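Local coordinates for PlaB phospholipase (Legionella pneumophila, PDB 6ZTH), which probably acts as a phospholipase on membrane lipids and binds NAD(+) at several sites, at least one of them shared between subunits, at residues G135-Q140 with D380-L385; R222-N227 with N450-V455; Y340-F345 with K390-L395. All coordinates share one frame; numbering follows the deposited sequence.

Contact 1 (G135-Q140 with D380-L385); sequences GSALAQ and DRQRNL. With NAD (nicotinamide-adenine-dinucleotide), chain K.
Gln140 of the short helix 137-140 reaches across to Gln382 on strand 378-383, and the two amide groups stack with planes 29° apart. The Gln140 chain is extended, with CG anti to the backbone N (chi1 178°), which carries its amide over the strand and sets OE1 3.1 Å from Gln382 CG.

A hydrogen bond between the segments comes from the other end of the same amide: Gln140 NE2 donates to Arg383 O at 2.8 Å, approaching from above the carbonyl plane. NE2 also bonds Glu167, so two acceptors fix the rotation of the amide. Leu385 crosses this chain at about a right angle, its CG 3.9 Å from Gln140 NE2. Ser136 is the N-cap of the helix, with OG accepting from Leu138 N at 3.0 Å.

The polar contacts to this NAD come from the strand; a further NAD touches Gln140. Arg383 NE gives a nearly straight bond to NAD O3B (3.1 Å, 168°), which lies at the guanidinium edge. NAD C8A lies over one face of the Arg381 guanidinium toward its rim, modelled closer than such contacts normally are. Arg381 NE and NH2 point at phosphate oxygens; two of these bonds are modelled implausibly short, and NH2 to O2A is weak. Tyr211 and Asn209 of the second subunit bond the same NAD, so the strand forms one wall of a dinucleotide site at a subunit interface.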
loop_
_atom_site.group_PDB
_atom_site.type_symbol
_atom_site.label_atom_id
_atom_site.label_comp_id
_atom_site.label_asym_id
_atom_site.label_seq_id
_atom_site.Cartn_x
_atom_site.Cartn_y
_atom_site.Cartn_z
ATOM N N GLY D 135 3.960 20.880 14.768
ATOM C CA GLY D 135 3.234 19.628 14.722
ATOM C C GLY D 135 3.123 18.969 16.087
ATOM O O GLY D 135 3.805 19.320 17.052
ATOM N N SER D 136 2.228 17.981 16.148
ATOM C CA SER D 136 2.015 17.167 17.340
ATOM C C SER D 136 2.324 15.713 17.017
ATOM O O SER D 136 1.885 15.196 15.983
ATOM C CB SER D 136 0.580 17.292 17.854
ATOM O OG SER D 136 0.136 16.072 18.431
ATOM N N ALA D 137 3.066 15.054 17.910
ATOM C CA ALA D 137 3.400 13.652 17.693
ATOM C C ALA D 137 2.150 12.795 17.575
ATOM O O ALA D 137 2.180 11.738 16.934
ATOM C CB ALA D 137 4.288 13.141 18.827
ATOM N N LEU D 138 1.042 13.233 18.178
ATOM C CA LEU D 138 -0.201 12.477 18.108
ATOM C C LEU D 138 -0.831 12.518 16.722
ATOM O O LEU D 138 -1.722 11.710 16.436
ATOM C CB LEU D 138 -1.201 13.016 19.133
ATOM C CG LEU D 138 -0.912 12.731 20.604
ATOM C CD1 LEU D 138 -1.854 13.531 21.491
ATOM C CD2 LEU D 138 -1.037 11.250 20.901
ATOM N N ALA D 139 -0.402 13.438 15.857
ATOM C CA ALA D 139 -1.039 13.566 14.551
ATOM C C ALA D 139 -0.751 12.356 13.672
ATOM O O ALA D 139 -1.621 11.911 12.915
ATOM C CB ALA D 139 -0.581 14.854 13.869
ATOM N N GLN D 140 0.466 11.810 13.753
ATOM C CA GLN D 140 0.778 10.609 12.985
ATOM C C GLN D 140 -0.158 9.465 13.347
ATOM O O GLN D 140 -0.489 8.636 12.493
ATOM C CB GLN D 140 2.232 10.196 13.209
ATOM C CG GLN D 140 2.617 8.916 12.481
ATOM C CD GLN D 140 4.117 8.724 12.391
ATOM O OE1 GLN D 140 4.702 7.962 13.160
ATOM N NE2 GLN D 140 4.746 9.411 11.446
ATOM N N ASP D 380 12.470 10.521 21.502
ATOM C CA ASP D 380 11.553 9.998 20.500
ATOM C C ASP D 380 12.032 10.379 19.109
ATOM O O ASP D 380 12.660 11.423 18.916
ATOM C CB ASP D 380 10.131 10.528 20.725
ATOM C CG ASP D 380 9.179 10.074 19.660
ATOM O OD1 ASP D 380 8.927 8.849 19.554
ATOM O OD2 ASP D 380 8.642 10.928 18.915
ATOM N N ARG D 381 11.726 9.510 18.145
ATOM C CA ARG D 381 11.975 9.757 16.733
ATOM C C ARG D 381 10.728 9.389 15.943
ATOM O O ARG D 381 10.026 8.432 16.291
ATOM C CB ARG D 381 13.169 8.948 16.217
ATOM C CG ARG D 381 12.838 7.489 15.941
ATOM C CD ARG D 381 14.057 6.586 16.068
ATOM N NE ARG D 381 13.860 5.320 15.363
ATOM C CZ ARG D 381 14.821 4.436 15.113
ATOM N NH1 ARG D 381 16.065 4.667 15.510
ATOM N NH2 ARG D 381 14.536 3.319 14.458
ATOM N N GLN D 382 10.460 10.140 14.881
ATOM C CA GLN D 382 9.309 9.868 14.037
ATOM C C GLN D 382 9.654 10.197 12.593
ATOM O O GLN D 382 10.303 11.209 12.314
ATOM C CB GLN D 382 8.082 10.673 14.482
ATOM C CG GLN D 382 6.775 9.896 14.395
ATOM C CD GLN D 382 5.575 10.707 14.848
ATOM O OE1 GLN D 382 4.882 10.336 15.794
ATOM N NE2 GLN D 382 5.321 11.820 14.167
ATOM N N ARG D 383 9.222 9.327 11.685
ATOM C CA ARG D 383 9.373 9.523 10.248
ATOM C C ARG D 383 8.002 9.854 9.673
ATOM O O ARG D 383 7.046 9.095 9.866
ATOM C CB ARG D 383 9.960 8.278 9.584
ATOM C CG ARG D 383 10.232 8.426 8.091
ATOM C CD ARG D 383 10.272 7.074 7.382
ATOM N NE ARG D 383 11.568 6.401 7.487
ATOM C CZ ARG D 383 12.696 6.841 6.935
ATOM N NH1 ARG D 383 12.701 7.968 6.236
ATOM N NH2 ARG D 383 13.821 6.156 7.082
ATOM N N ASN D 384 7.906 10.988 8.982
ATOM C CA ASN D 384 6.630 11.404 8.416
ATOM C C ASN D 384 6.096 10.330 7.476
ATOM O O ASN D 384 6.851 9.705 6.725
ATOM C CB ASN D 384 6.784 12.732 7.676
ATOM C CG ASN D 384 5.451 13.326 7.260
ATOM O OD1 ASN D 384 4.889 12.956 6.229
ATOM N ND2 ASN D 384 4.938 14.250 8.063
ATOM N N LEU D 385 4.779 10.117 7.523
ATOM C CA LEU D 385 4.176 9.041 6.742
ATOM C C LEU D 385 4.105 9.404 5.263
ATOM O O LEU D 385 4.445 8.589 4.397
ATOM C CB LEU D 385 2.781 8.722 7.283
ATOM C CG LEU D 385 2.691 7.886 8.560
ATOM C CD1 LEU D 385 1.240 7.509 8.841
ATOM C CD2 LEU D 385 3.555 6.637 8.483
HETATM P PA NAD K . 10.720 3.785 14.281
HETATM O O1A NAD K . 9.476 4.441 14.803
HETATM O O2A NAD K . 11.818 3.891 15.319
HETATM O O5B NAD K . 11.186 4.534 12.902
HETATM C C5B NAD K . 10.269 4.579 11.820
HETATM C C4B NAD K . 11.077 4.807 10.471
HETATM O O4B NAD K . 12.049 6.007 10.687
HETATM C C3B NAD K . 11.793 3.799 10.201
HETATM O O3B NAD K . 11.783 3.560 8.753
HETATM C C2B NAD K . 13.338 4.174 10.692
HETATM O O2B NAD K . 14.322 3.377 9.961
HETATM C C1B NAD K . 13.447 5.423 10.400
HETATM N N9A NAD K . 14.531 6.092 11.205
HETATM C C8A NAD K . 14.439 6.183 12.536
HETATM N N7A NAD K . 15.544 6.814 12.977
HETATM C C5A NAD K . 16.308 7.118 11.910
HETATM C C6A NAD K . 17.531 7.764 11.775
HETATM N N6A NAD K . 18.438 8.351 12.784
HETATM N N1A NAD K . 18.055 7.927 10.572
HETATM C C2A NAD K . 17.403 7.469 9.472
HETATM N N3A NAD K . 16.206 6.836 9.594
HETATM C C4A NAD K . 15.676 6.669 10.817
HETATM O O3 NAD K . 10.409 2.185 13.962
HETATM P PN NAD K . 11.520 1.138 13.351
HETATM O O1N NAD K . 12.905 1.689 13.580
HETATM O O2N NAD K . 11.291 0.962 11.857
HETATM O O5D NAD K . 11.362 -0.333 14.110
HETATM C C5D NAD K . 10.224 -1.126 13.831
HETATM C C4D NAD K . 9.584 -1.592 15.129
HETATM O O4D NAD K . 10.500 -2.030 15.949
HETATM C C3D NAD K . 8.819 -0.330 15.885
HETATM O O3D NAD K . 7.649 -0.851 16.645
HETATM C C2D NAD K . 9.654 0.148 16.667
HETATM O O2D NAD K . 8.980 0.857 17.822
HETATM C C1D NAD K . 10.425 -1.151 17.176
HETATM N N1N NAD K . 11.653 -0.870 17.626
HETATM C C2N NAD K . 12.710 -0.857 16.773
HETATM C C3N NAD K . 13.996 -0.575 17.254
HETATM C C7N NAD K . 15.213 -0.562 16.275
HETATM O O7N NAD K . 16.240 -1.034 16.608
HETATM N N7N NAD K . 15.083 0.036 14.934
HETATM C C4N NAD K . 14.181 -0.306 18.582
HETATM C C5N NAD K . 13.121 -0.319 19.434
HETATM C C6N NAD K . 11.838 -0.606 18.950
#

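Contact 2 (R222-N227 with N450-V455); sequences RVAATN and NETVMV
This is a buried helix-on-strand contact in which Ala224, in the one-turn helix 223-226, sits on Glu451 and Thr452 of strand 451-463. It joins the region around the parallel sheet, whose strand order is consistent with an alpha/beta-hydrolase core, to the mixed sheet built mainly from the later part of the chain.

The backbones come very close, with Ala224 CA 4.5 Å from Glu451 CA, and alanine's small side chain permits this approach: Ala224 CB lies 3.7 Å from Glu451 O. The polar link is Thr452 OG1 donating to Ala224 O. At 2.5 Å it is modelled shorter than such bonds normally are, so the exact length is doubtful. With OG1 anti to its own carbonyl carbon (chi1 -66°), the hydroxyl is turned to the helix carbonyl.

Side chains on the flanks touch without bonding across the contact. Val223 and Asn450 run side by side in the same direction, CG1 of the valine 3.6 Å from OD1 of the asparagine. Beyond the helix, Asn227 CB rests 3.8 Å from Asn450 O, and Asn227 ND2 lies 3.8 Å from Glu451 CG. The polar ends are engaged elsewhere: Asn450 with Gln318, Glu451 in a salt bridge to Arg252, Asn227 with Asn229.

Around the pair, Val223 packs on Val260 of strand 257-261 and Thr226 on strand 191-197, while Thr452 meets Met342 and Ile344 of the neighbouring strand 340-349.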
loop_
_atom_site.group_PDB
_atom_site.type_symbol
_atom_site.label_atom_id
_atom_site.label_comp_id
_atom_site.label_asym_id
_atom_site.label_seq_id
_atom_site.Cartn_x
_atom_site.Cartn_y
_atom_site.Cartn_z
ATOM N N ARG D 222 4.187 19.283 22.207
ATOM C CA ARG D 222 5.442 19.399 22.933
ATOM C C ARG D 222 5.853 20.863 23.024
ATOM O O ARG D 222 5.570 21.668 22.131
ATOM C CB ARG D 222 6.534 18.581 22.245
ATOM C CG ARG D 222 6.145 17.132 21.959
ATOM C CD ARG D 222 7.103 16.490 20.964
ATOM N NE ARG D 222 7.177 15.040 21.127
ATOM C CZ ARG D 222 7.767 14.218 20.264
ATOM N NH1 ARG D 222 8.341 14.699 19.168
ATOM N NH2 ARG D 222 7.782 12.914 20.495
ATOM N N VAL D 223 6.517 21.211 24.130
ATOM C CA VAL D 223 6.924 22.598 24.333
ATOM C C VAL D 223 7.828 23.063 23.200
ATOM O O VAL D 223 7.811 24.242 22.825
ATOM C CB VAL D 223 7.615 22.765 25.700
ATOM C CG1 VAL D 223 7.860 24.243 25.990
ATOM C CG2 VAL D 223 6.784 22.133 26.804
ATOM N N ALA D 224 8.629 22.156 22.638
ATOM C CA ALA D 224 9.509 22.525 21.536
ATOM C C ALA D 224 8.735 22.910 20.284
ATOM O O ALA D 224 9.258 23.663 19.455
ATOM C CB ALA D 224 10.463 21.373 21.218
ATOM N N ALA D 225 7.506 22.420 20.130
ATOM C CA ALA D 225 6.733 22.652 18.919
ATOM C C ALA D 225 5.936 23.948 18.949
ATOM O O ALA D 225 5.498 24.409 17.889
ATOM C CB ALA D 225 5.771 21.481 18.683
ATOM N N THR D 226 5.742 24.544 20.126
ATOM C CA THR D 226 4.902 25.729 20.237
ATOM C C THR D 226 5.627 26.998 19.809
ATOM O O THR D 226 4.987 27.956 19.363
ATOM C CB THR D 226 4.425 25.899 21.683
ATOM O OG1 THR D 226 3.307 26.793 21.723
ATOM C CG2 THR D 226 5.548 26.463 22.550
ATOM N N ASN D 227 6.949 27.013 19.926
ATOM C CA ASN D 227 7.714 28.250 19.932
ATOM C C ASN D 227 8.071 28.697 18.524
ATOM O O ASN D 227 8.328 27.873 17.642
ATOM C CB ASN D 227 8.976 28.051 20.774
ATOM C CG ASN D 227 9.785 29.312 20.915
ATOM O OD1 ASN D 227 9.294 30.333 21.396
ATOM N ND2 ASN D 227 11.042 29.247 20.503
ATOM N N ASN D 450 13.792 24.160 24.768
ATOM C CA ASN D 450 12.410 24.512 24.441
ATOM C C ASN D 450 12.303 25.077 23.027
ATOM O O ASN D 450 11.524 25.997 22.766
ATOM C CB ASN D 450 11.839 25.506 25.456
ATOM C CG ASN D 450 11.702 24.913 26.842
ATOM O OD1 ASN D 450 11.278 23.768 27.005
ATOM N ND2 ASN D 450 12.056 25.696 27.856
ATOM N N GLU D 451 13.086 24.522 22.103
ATOM C CA GLU D 451 13.144 25.042 20.748
ATOM C C GLU D 451 13.152 23.907 19.737
ATOM O O GLU D 451 13.691 22.826 19.989
ATOM C CB GLU D 451 14.388 25.921 20.535
ATOM C CG GLU D 451 14.120 27.160 19.699
ATOM C CD GLU D 451 15.303 28.110 19.641
ATOM O OE1 GLU D 451 16.092 28.025 18.674
ATOM O OE2 GLU D 451 15.442 28.947 20.558
ATOM N N THR D 452 12.537 24.169 18.588
ATOM C CA THR D 452 12.633 23.311 17.417
ATOM C C THR D 452 13.676 23.893 16.472
ATOM O O THR D 452 13.774 25.115 16.320
ATOM C CB THR D 452 11.285 23.199 16.703
ATOM O OG1 THR D 452 10.348 22.508 17.541
ATOM C CG2 THR D 452 11.426 22.452 15.382
ATOM N N VAL D 453 14.462 23.020 15.849
ATOM C CA VAL D 453 15.434 23.423 14.841
ATOM C C VAL D 453 15.122 22.677 13.551
ATOM O O VAL D 453 14.817 21.480 13.570
ATOM C CB VAL D 453 16.886 23.158 15.294
ATOM C CG1 VAL D 453 17.199 21.667 15.302
ATOM C CG2 VAL D 453 17.862 23.914 14.399
HETATM N N MSE D 454 15.191 23.391 12.436
HETATM C CA MSE D 454 14.933 22.802 11.130
HETATM C C MSE D 454 16.249 22.630 10.394
HETATM O O MSE D 454 17.009 23.585 10.229
HETATM C CB MSE D 454 13.982 23.673 10.324
HETATM C CG MSE D 454 12.857 24.259 11.145
HETATM SE SE MSE D 454 11.823 25.532 10.113
HETATM C CE MSE D 454 10.052 24.937 10.657
ATOM N N VAL D 455 16.519 21.406 9.953
ATOM C CA VAL D 455 17.788 21.058 9.327
ATOM C C VAL D 455 17.483 20.488 7.950
ATOM O O VAL D 455 16.863 19.423 7.834
ATOM C CB VAL D 455 18.591 20.061 10.175
ATOM C CG1 VAL D 455 19.898 19.712 9.482
ATOM C CG2 VAL D 455 18.852 20.634 11.563
#

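Contact 3 (Y340-F345 with K390-L395); sequences YSMIIF and KLTYFL. With NAD (nicotinamide-adenine-dinucleotide), chain K.
Strands 340-349 and 391-396 are antiparallel neighbours in the mixed sheet, and the pairs Ser341-Leu395, Ile343-Tyr393 and Phe345-Leu391 each close two backbone hydrogen bonds. Their short segments run at 167° with axes 4.6 Å apart. Ile343 N to Tyr393 O, 2.9 Å, and Tyr393 N to Ile343 O, 2.8 Å, form the central ring of the ladder.

One face carries Met342, Ile344, Thr392 and Phe394. Met342, present as selenomethionine, bends at chi2 and chi3, which brings SE to 3.4 Å from Thr392 CG2 and 4.7 Å from the Phe394 ring centroid, an oblique Met-aromatic contact. From the strand start, Tyr340 sets its ring at 16° to that of Phe394; the centroids are 5.4 Å apart and the rings slide past each other with little overlap. Arg222 makes a cation-pi contact with the same phenylalanine.

On the other face, Ile343 CD1 presses tightly on Leu395 CD1 at 3.4 Å, and Phe345 CB lies beside Leu391 CB. This face also meets the dinucleotide. NAD N6A donates to Tyr393 OH at 3.0 Å, nearly straight at 169°, and Leu391 CD2 touches the adenine ring. Tyr393 OH thus accepts from the adenine amino group while leucine supplies an apolar surface, a pairing consistent with a pocket for the base against the antiparallel backbone ladder.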
loop_
_atom_site.group_PDB
_atom_site.type_symbol
_atom_site.label_atom_id
_atom_site.label_comp_id
_atom_site.label_asym_id
_atom_site.label_seq_id
_atom_site.Cartn_x
_atom_site.Cartn_y
_atom_site.Cartn_z
ATOM N N TYR D 340 13.632 20.277 26.470
ATOM C CA TYR D 340 13.880 19.455 25.298
ATOM C C TYR D 340 13.984 20.322 24.053
ATOM O O TYR D 340 13.563 21.481 24.036
ATOM C CB TYR D 340 12.769 18.411 25.113
ATOM C CG TYR D 340 12.536 17.548 26.333
ATOM C CD1 TYR D 340 11.810 18.023 27.418
ATOM C CD2 TYR D 340 13.043 16.259 26.399
ATOM C CE1 TYR D 340 11.598 17.235 28.534
ATOM C CE2 TYR D 340 12.836 15.465 27.510
ATOM C CZ TYR D 340 12.113 15.958 28.575
ATOM O OH TYR D 340 11.904 15.171 29.684
ATOM N N SER D 341 14.555 19.735 23.003
ATOM C CA SER D 341 14.711 20.391 21.715
ATOM C C SER D 341 14.240 19.454 20.613
ATOM O O SER D 341 14.356 18.230 20.722
ATOM C CB SER D 341 16.168 20.798 21.461
ATOM O OG SER D 341 16.663 21.602 22.516
HETATM N N MSE D 342 13.709 20.046 19.548
HETATM C CA MSE D 342 13.208 19.289 18.410
HETATM C C MSE D 342 14.037 19.566 17.160
HETATM O O MSE D 342 14.231 20.719 16.779
HETATM C CB MSE D 342 11.741 19.642 18.152
HETATM C CG MSE D 342 11.063 18.778 17.108
HETATM SE SE MSE D 342 9.846 17.490 17.906
HETATM C CE MSE D 342 8.172 18.465 17.706
ATOM N N ILE D 343 14.533 18.508 16.523
ATOM C CA ILE D 343 15.229 18.612 15.245
ATOM C C ILE D 343 14.320 18.038 14.169
ATOM O O ILE D 343 13.821 16.914 14.300
ATOM C CB ILE D 343 16.580 17.879 15.265
ATOM C CG1 ILE D 343 17.381 18.254 16.511
ATOM C CG2 ILE D 343 17.373 18.215 14.012
ATOM C CD1 ILE D 343 18.801 17.714 16.511
ATOM N N ILE D 344 14.110 18.808 13.105
ATOM C CA ILE D 344 13.274 18.409 11.980
ATOM C C ILE D 344 14.178 18.312 10.761
ATOM O O ILE D 344 14.606 19.337 10.214
ATOM C CB ILE D 344 12.117 19.391 11.747
ATOM C CG1 ILE D 344 11.109 19.279 12.896
ATOM C CG2 ILE D 344 11.457 19.127 10.406
ATOM C CD1 ILE D 344 9.992 20.303 12.857
ATOM N N PHE D 345 14.468 17.084 10.333
ATOM C CA PHE D 345 15.417 16.841 9.256
ATOM C C PHE D 345 14.698 16.724 7.919
ATOM O O PHE D 345 13.779 15.913 7.769
ATOM C CB PHE D 345 16.216 15.561 9.521
ATOM C CG PHE D 345 17.383 15.751 10.443
ATOM C CD1 PHE D 345 18.452 16.551 10.076
ATOM C CD2 PHE D 345 17.413 15.126 11.676
ATOM C CE1 PHE D 345 19.527 16.728 10.925
ATOM C CE2 PHE D 345 18.484 15.299 12.528
ATOM C CZ PHE D 345 19.544 16.099 12.152
ATOM N N LYS D 390 11.426 12.855 5.790
ATOM C CA LYS D 390 11.379 13.816 6.885
ATOM C C LYS D 390 11.532 13.075 8.207
ATOM O O LYS D 390 10.768 12.147 8.499
ATOM C CB LYS D 390 10.076 14.612 6.853
ATOM C CG LYS D 390 9.899 15.462 5.599
ATOM C CD LYS D 390 10.907 16.606 5.528
ATOM C CE LYS D 390 10.557 17.728 6.494
ATOM N NZ LYS D 390 9.328 18.461 6.085
ATOM N N LEU D 391 12.515 13.489 9.002
ATOM C CA LEU D 391 12.862 12.826 10.252
ATOM C C LEU D 391 12.856 13.859 11.366
ATOM O O LEU D 391 13.626 14.824 11.323
ATOM C CB LEU D 391 14.235 12.159 10.150
ATOM C CG LEU D 391 14.395 10.723 10.645
ATOM C CD1 LEU D 391 13.289 9.807 10.163
ATOM C CD2 LEU D 391 15.756 10.207 10.190
ATOM N N THR D 392 11.992 13.660 12.357
ATOM C CA THR D 392 11.889 14.554 13.503
ATOM C C THR D 392 12.418 13.834 14.737
ATOM O O THR D 392 11.870 12.804 15.144
ATOM C CB THR D 392 10.447 15.009 13.726
ATOM O OG1 THR D 392 9.963 15.667 12.549
ATOM C CG2 THR D 392 10.373 15.966 14.905
ATOM N N TYR D 393 13.480 14.377 15.322
ATOM C CA TYR D 393 14.062 13.849 16.546
ATOM C C TYR D 393 13.647 14.723 17.723
ATOM O O TYR D 393 13.644 15.953 17.624
ATOM C CB TYR D 393 15.587 13.800 16.447
ATOM C CG TYR D 393 16.155 12.416 16.227
ATOM C CD1 TYR D 393 16.023 11.772 15.005
ATOM C CD2 TYR D 393 16.832 11.754 17.244
ATOM C CE1 TYR D 393 16.544 10.507 14.803
ATOM C CE2 TYR D 393 17.358 10.493 17.051
ATOM C CZ TYR D 393 17.210 9.872 15.830
ATOM O OH TYR D 393 17.733 8.612 15.641
ATOM N N PHE D 394 13.291 14.083 18.834
ATOM C CA PHE D 394 12.963 14.776 20.076
ATOM C C PHE D 394 14.007 14.398 21.117
ATOM O O PHE D 394 14.161 13.215 21.446
ATOM C CB PHE D 394 11.556 14.422 20.556
ATOM C CG PHE D 394 10.970 15.430 21.507
ATOM C CD1 PHE D 394 10.989 16.785 21.210
ATOM C CD2 PHE D 394 10.397 15.023 22.699
ATOM C CE1 PHE D 394 10.452 17.710 22.085
ATOM C CE2 PHE D 394 9.856 15.943 23.577
ATOM C CZ PHE D 394 9.884 17.288 23.269
ATOM N N LEU D 395 14.712 15.400 21.638
ATOM C CA LEU D 395 15.890 15.186 22.460
ATOM C C LEU D 395 15.790 15.983 23.752
ATOM O O LEU D 395 15.130 17.023 23.811
ATOM C CB LEU D 395 17.169 15.592 21.708
ATOM C CG LEU D 395 17.168 15.359 20.197
ATOM C CD1 LEU D 395 18.240 16.194 19.517
ATOM C CD2 LEU D 395 17.370 13.888 19.889
HETATM P PA NAD K . 10.720 3.785 14.281
HETATM O O1A NAD K . 9.476 4.441 14.803
HETATM O O2A NAD K . 11.818 3.891 15.319
HETATM O O5B NAD K . 11.186 4.534 12.902
HETATM C C5B NAD K . 10.269 4.579 11.820
HETATM C C4B NAD K . 11.077 4.807 10.471
HETATM O O4B NAD K . 12.049 6.007 10.687
HETATM C C3B NAD K . 11.793 3.799 10.201
HETATM O O3B NAD K . 11.783 3.560 8.753
HETATM C C2B NAD K . 13.338 4.174 10.692
HETATM O O2B NAD K . 14.322 3.377 9.961
HETATM C C1B NAD K . 13.447 5.423 10.400
HETATM N N9A NAD K . 14.531 6.092 11.205
HETATM C C8A NAD K . 14.439 6.183 12.536
HETATM N N7A NAD K . 15.544 6.814 12.977
HETATM C C5A NAD K . 16.308 7.118 11.910
HETATM C C6A NAD K . 17.531 7.764 11.775
HETATM N N6A NAD K . 18.438 8.351 12.784
HETATM N N1A NAD K . 18.055 7.927 10.572
HETATM C C2A NAD K . 17.403 7.469 9.472
HETATM N N3A NAD K . 16.206 6.836 9.594
HETATM C C4A NAD K . 15.676 6.669 10.817
HETATM O O3 NAD K . 10.409 2.185 13.962
HETATM P PN NAD K . 11.520 1.138 13.351
HETATM O O1N NAD K . 12.905 1.689 13.580
HETATM O O2N NAD K . 11.291 0.962 11.857
HETATM O O5D NAD K . 11.362 -0.333 14.110
HETATM C C5D NAD K . 10.224 -1.126 13.831
HETATM C C4D NAD K . 9.584 -1.592 15.129
HETATM O O4D NAD K . 10.500 -2.030 15.949
HETATM C C3D NAD K . 8.819 -0.330 15.885
HETATM O O3D NAD K . 7.649 -0.851 16.645
HETATM C C2D NAD K . 9.654 0.148 16.667
HETATM O O2D NAD K . 8.980 0.857 17.822
HETATM C C1D NAD K . 10.425 -1.151 17.176
HETATM N N1N NAD K . 11.653 -0.870 17.626
HETATM C C2N NAD K . 12.710 -0.857 16.773
HETATM C C3N NAD K . 13.996 -0.575 17.254
HETATM C C7N NAD K . 15.213 -0.562 16.275
HETATM O O7N NAD K . 16.240 -1.034 16.608
HETATM N N7N NAD K . 15.083 0.036 14.934
HETATM C C4N NAD K . 14.181 -0.306 18.582
HETATM C C5N NAD K . 13.121 -0.319 19.434
HETATM C C6N NAD K . 11.838 -0.606 18.950
#

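Overall arrangement
From the N terminus, 135-140 comes first and closes its loop with 380-385 some 240 residues later, making contact 1. Before that loop shuts, 222-227 opens contact 2, which ends only at 450-455, so the two cross. Contact 3 starts with 340-345 inside the loop of contact 1 and finishes at 390-395 beyond it; it crosses contact 1 but nests within contact 2. In the mixed sheet, strands 378-383, 391-396, 340-349 and 451-463 lie side by side, linking all three. The helices 137-140 and 223-226 meet this sheet from the hydrolase-like part, and an Asp380-Arg222 salt bridge ties contacts 1 and 2 directly.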